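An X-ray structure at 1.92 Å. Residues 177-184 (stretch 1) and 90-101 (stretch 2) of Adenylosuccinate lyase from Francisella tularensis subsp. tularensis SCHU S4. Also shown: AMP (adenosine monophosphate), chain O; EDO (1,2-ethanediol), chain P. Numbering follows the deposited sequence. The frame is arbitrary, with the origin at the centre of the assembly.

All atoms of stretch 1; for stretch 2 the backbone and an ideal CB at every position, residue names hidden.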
# COMPACT_ATOMS: atom_id res chain seq x y z
N THR B 177 3.63 26.06 0.52
CA THR B 177 2.91 27.30 0.75
C THR B 177 2.88 27.61 2.24
O THR B 177 3.27 26.77 3.06
CB THR B 177 1.43 27.18 0.31
OG1 THR B 177 0.84 26.04 0.97
CG2 THR B 177 1.30 27.01 -1.22
N VAL B 178 2.38 28.79 2.59
CA VAL B 178 2.08 29.10 3.98
C VAL B 178 0.65 29.62 4.07
O VAL B 178 0.01 29.91 3.05
CB VAL B 178 3.07 30.13 4.55
CG1 VAL B 178 4.49 29.55 4.57
CG2 VAL B 178 3.02 31.40 3.72
N GLN B 179 0.12 29.72 5.29
CA GLN B 179 -1.22 30.26 5.48
C GLN B 179 -1.28 31.13 6.72
O GLN B 179 -0.66 30.82 7.73
CB GLN B 179 -2.26 29.13 5.60
CG GLN B 179 -1.98 28.16 6.77
CD GLN B 179 -3.25 27.55 7.35
OE1 GLN B 179 -4.36 27.95 7.01
NE2 GLN B 179 -3.08 26.56 8.23
N PHE B 180 -2.03 32.22 6.63
CA PHE B 180 -2.39 32.98 7.82
C PHE B 180 -3.85 33.39 7.65
O PHE B 180 -4.16 34.56 7.43
CB PHE B 180 -1.48 34.21 7.99
CG PHE B 180 -0.02 33.87 8.14
CD1 PHE B 180 0.53 33.63 9.39
CD2 PHE B 180 0.81 33.80 7.02
CE1 PHE B 180 1.87 33.32 9.54
CE2 PHE B 180 2.18 33.50 7.16
CZ PHE B 180 2.70 33.25 8.42
N SER B 181 -4.74 32.41 7.73
CA SER B 181 -6.14 32.61 7.36
C SER B 181 -7.10 32.49 8.55
O SER B 181 -8.30 32.70 8.40
CB SER B 181 -6.53 31.64 6.25
OG SER B 181 -6.23 30.30 6.60
N GLY B 182 -6.59 32.15 9.72
CA GLY B 182 -7.45 32.06 10.89
C GLY B 182 -8.18 30.73 11.00
O GLY B 182 -7.93 29.81 10.22
N ALA B 183 -9.08 30.66 11.97
CA ALA B 183 -9.70 29.41 12.43
C ALA B 183 -10.13 28.42 11.34
O ALA B 183 -9.83 27.23 11.45
CB ALA B 183 -10.88 29.73 13.35
N VAL B 184 -10.87 28.88 10.34
CA VAL B 184 -11.30 27.99 9.25
C VAL B 184 -11.06 28.61 7.87
O VAL B 184 -11.85 28.40 6.95
CB VAL B 184 -12.78 27.57 9.40
CG1 VAL B 184 -12.95 26.69 10.61
CG2 VAL B 184 -13.69 28.79 9.50
N UNK B 90 -1.74 36.60 17.52
CA UNK B 90 -2.98 37.34 17.45
C UNK B 90 -3.66 37.03 16.12
O UNK B 90 -3.03 37.10 15.07
CB UNK B 90 -2.73 38.84 17.61
N UNK B 91 -4.94 36.65 16.17
CA UNK B 91 -5.72 36.45 14.96
C UNK B 91 -5.52 35.10 14.27
O UNK B 91 -6.42 34.60 13.60
CB UNK B 91 -5.39 37.57 13.97
N UNK B 92 -4.33 34.52 14.42
CA UNK B 92 -4.03 33.23 13.80
C UNK B 92 -4.70 32.08 14.54
O UNK B 92 -5.06 32.21 15.71
CB UNK B 92 -2.52 33.01 13.75
N UNK B 93 -4.88 30.96 13.84
CA UNK B 93 -5.23 29.71 14.49
C UNK B 93 -3.92 28.93 14.70
O UNK B 93 -2.93 29.22 14.01
CB UNK B 93 -6.24 28.91 13.66
N UNK B 94 -3.88 27.99 15.65
CA UNK B 94 -2.64 27.23 15.88
C UNK B 94 -2.04 26.67 14.60
O UNK B 94 -0.84 26.73 14.39
CB UNK B 94 -2.91 26.08 16.85
N UNK B 95 -2.88 26.13 13.71
CA UNK B 95 -2.34 25.49 12.52
C UNK B 95 -1.85 26.45 11.44
O UNK B 95 -1.15 26.03 10.52
CB UNK B 95 -3.41 24.57 11.92
N UNK B 96 -2.21 27.73 11.53
CA UNK B 96 -1.57 28.72 10.66
C UNK B 96 -0.08 28.69 10.98
O UNK B 96 0.77 28.79 10.09
CB UNK B 96 -2.16 30.12 10.86
N UNK B 97 0.23 28.55 12.26
CA UNK B 97 1.62 28.54 12.69
C UNK B 97 2.27 27.19 12.41
O UNK B 97 3.36 27.11 11.83
CB UNK B 97 1.72 28.88 14.18
N UNK B 98 1.61 26.11 12.82
CA UNK B 98 2.17 24.77 12.68
C UNK B 98 2.47 24.43 11.22
O UNK B 98 3.56 23.97 10.90
CB UNK B 98 1.21 23.74 13.27
N UNK B 99 1.48 24.63 10.36
CA UNK B 99 1.60 24.21 8.97
C UNK B 99 2.57 25.10 8.20
O UNK B 99 3.29 24.61 7.33
CB UNK B 99 0.23 24.22 8.29
N UNK B 100 2.59 26.39 8.50
CA UNK B 100 3.53 27.28 7.84
C UNK B 100 4.96 26.96 8.27
O UNK B 100 5.88 26.96 7.46
CB UNK B 100 3.19 28.74 8.15
N UNK B 101 5.14 26.64 9.55
CA UNK B 101 6.47 26.29 10.03
C UNK B 101 6.88 24.93 9.47
O UNK B 101 8.05 24.69 9.19
CB UNK B 101 6.51 26.28 11.56
P AMP O . -0.97 14.76 18.48
O1P AMP O . -0.14 13.93 19.43
O2P AMP O . -2.26 14.13 18.06
O3P AMP O . -0.18 15.38 17.35
O5' AMP O . -1.42 16.03 19.37
C5' AMP O . -2.03 17.16 18.75
C4' AMP O . -1.92 18.37 19.68
O4' AMP O . -2.53 19.51 19.08
C3' AMP O . -2.63 18.12 21.00
O3' AMP O . -1.78 18.51 22.07
C2' AMP O . -3.85 19.02 20.97
O2' AMP O . -4.12 19.56 22.26
C1' AMP O . -3.45 20.11 19.99
N9 AMP O . -4.63 20.65 19.28
C8 AMP O . -5.92 20.44 19.62
N7 AMP O . -6.75 21.08 18.76
C5 AMP O . -5.99 21.70 17.85
C6 AMP O . -6.24 22.55 16.66
N6 AMP O . -7.50 22.86 16.27
N1 AMP O . -5.16 23.00 15.98
C2 AMP O . -3.91 22.70 16.36
N3 AMP O . -3.61 21.94 17.42
C4 AMP O . -4.60 21.42 18.20
C1 EDO P . 3.35 21.47 3.83
O1 EDO P . 2.25 21.30 2.91
C2 EDO P . 2.84 22.00 5.17
O2 EDO P . 2.19 23.25 4.97

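Position 90 lies beyond the reach of stretch 1: nothing of that segment comes within 5.5 Å of its ideal CB, so almost any side chain would be compatible. The deposited residue is Phe90, which makes no contact here. At position 91, phi is 81° and psi -28°, a region that favours glycine. It is Gly91, and its carbonyl does the work: a water donates to O of Gly91, its oxygen 2.9 Å away, and accepts a weak hydrogen bond from N of Ala183 at 3.1 Å, so it bridges the two stretches.

At position 92 the CA-to-CB bond runs sideways, with CD1 of Phe180 5.4 Å from the ideal CB. A modest apolar side chain would suit the aromatic ring. Val92 (chi1 m) brings CG1 to 4.1 Å from CD1 of Phe180, meeting the ring at its edge.

Position 93 points toward stretch 1, and its ideal CB already lies 3.7 Å from CA of Ala183 and 3.8 Å from C of Gly182. So close to backbone, a small or compact branched residue is the natural choice. It also immediately precedes the helix, where Ser, Thr, Asp or Asn are common. Thr93 fits both descriptions, although its side chain makes no capping bond; its CG2 packs 3.5 Å from O of Gly182.

Position 94, the first of the helix, is out of reach and unconstrained by stretch 1. Ser94 places CB 3.6 Å from C2 of AMP. At 95 the CB points sideways, 4.2 Å from NE2 of Gln179, leaving room for a small residue. Ser95 contributes its backbone, O accepting a weak hydrogen bond from NE2 of Gln179 at 3.0 Å.

Position 96 is the most demanding. Its CB points sideways, but the neighbouring amides of Ser181 and Gly182 offer two donors within range of a short side chain. An acceptor is needed, and a carboxylate can serve both; Asn could offer only one oxygen. Asp96 (chi1 m) takes N of Ser181 on OD1 at 3.2 Å and N of Gly182 on OD2 at 2.8 Å. OD2 also accepts from N of Thr93 at 3.0 Å, tying the turn before the helix to the same carboxylate.

Positions 97 and 98 have nothing of stretch 1 within 5.5 Å of their ideal CB atoms, so many helix-compatible residues would do. They are Ile97, whose CB points away, and Ile98, whose CD1 lies 3.9 Å from C2 of AMP.

Position 99 points toward stretch 1, with NE2 of Gln179 4.1 Å from its CB; a polar acceptor would be reasonable. Asp99 brings OD2 to 3.9 Å from NE2 of Gln179, too far for a hydrogen bond.

At position 100, CB lies 3.9 Å from CB of Val178 and 4.3 Å from N of Gln179, calling for a small acceptor such as Ser. Ser100 accepts from N of Gln179 on OG at 2.9 Å, while OG donates to O of Asp96 at 2.8 Å. Position 101 points away from stretch 1, which sets no limit on it, so any helix-compatible residue would do; the deposited residue is Ala101.

Stretch 2 90-101: FGVTSSDIIDSA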
# COMPACT_ATOMS: atom_id res chain seq x y z
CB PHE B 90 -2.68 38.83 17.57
CG PHE B 90 -3.90 39.71 17.60
CD1 PHE B 90 -4.38 40.28 16.43
CD2 PHE B 90 -4.53 39.99 18.80
CE1 PHE B 90 -5.48 41.10 16.46
CE2 PHE B 90 -5.65 40.81 18.83
CZ PHE B 90 -6.13 41.37 17.65
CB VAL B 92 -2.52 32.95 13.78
CG1 VAL B 92 -1.82 33.82 12.76
CG2 VAL B 92 -1.91 33.15 15.17
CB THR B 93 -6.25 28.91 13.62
OG1 THR B 93 -6.80 27.83 14.38
CG2 THR B 93 -5.58 28.37 12.37
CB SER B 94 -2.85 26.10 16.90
OG SER B 94 -3.27 26.60 18.15
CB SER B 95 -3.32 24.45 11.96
OG SER B 95 -3.27 23.26 12.73
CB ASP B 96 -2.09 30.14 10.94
CG ASP B 96 -3.47 30.40 10.37
OD1 ASP B 96 -3.85 29.79 9.34
OD2 ASP B 96 -4.19 31.24 10.95
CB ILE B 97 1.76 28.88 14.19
CG1 ILE B 97 1.06 30.20 14.51
CG2 ILE B 97 3.23 28.92 14.60
CD1 ILE B 97 1.55 31.41 13.70
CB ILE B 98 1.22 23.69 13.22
CG1 ILE B 98 0.98 23.88 14.71
CG2 ILE B 98 1.77 22.29 12.94
CD1 ILE B 98 -0.19 23.06 15.24
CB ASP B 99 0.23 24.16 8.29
CG ASP B 99 -0.61 22.96 8.72
OD1 ASP B 99 -0.12 22.11 9.50
OD2 ASP B 99 -1.77 22.87 8.26
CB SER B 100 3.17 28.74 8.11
OG SER B 100 1.93 29.07 7.52
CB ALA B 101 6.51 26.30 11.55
O HOH W 1 -8.58 32.73 14.25
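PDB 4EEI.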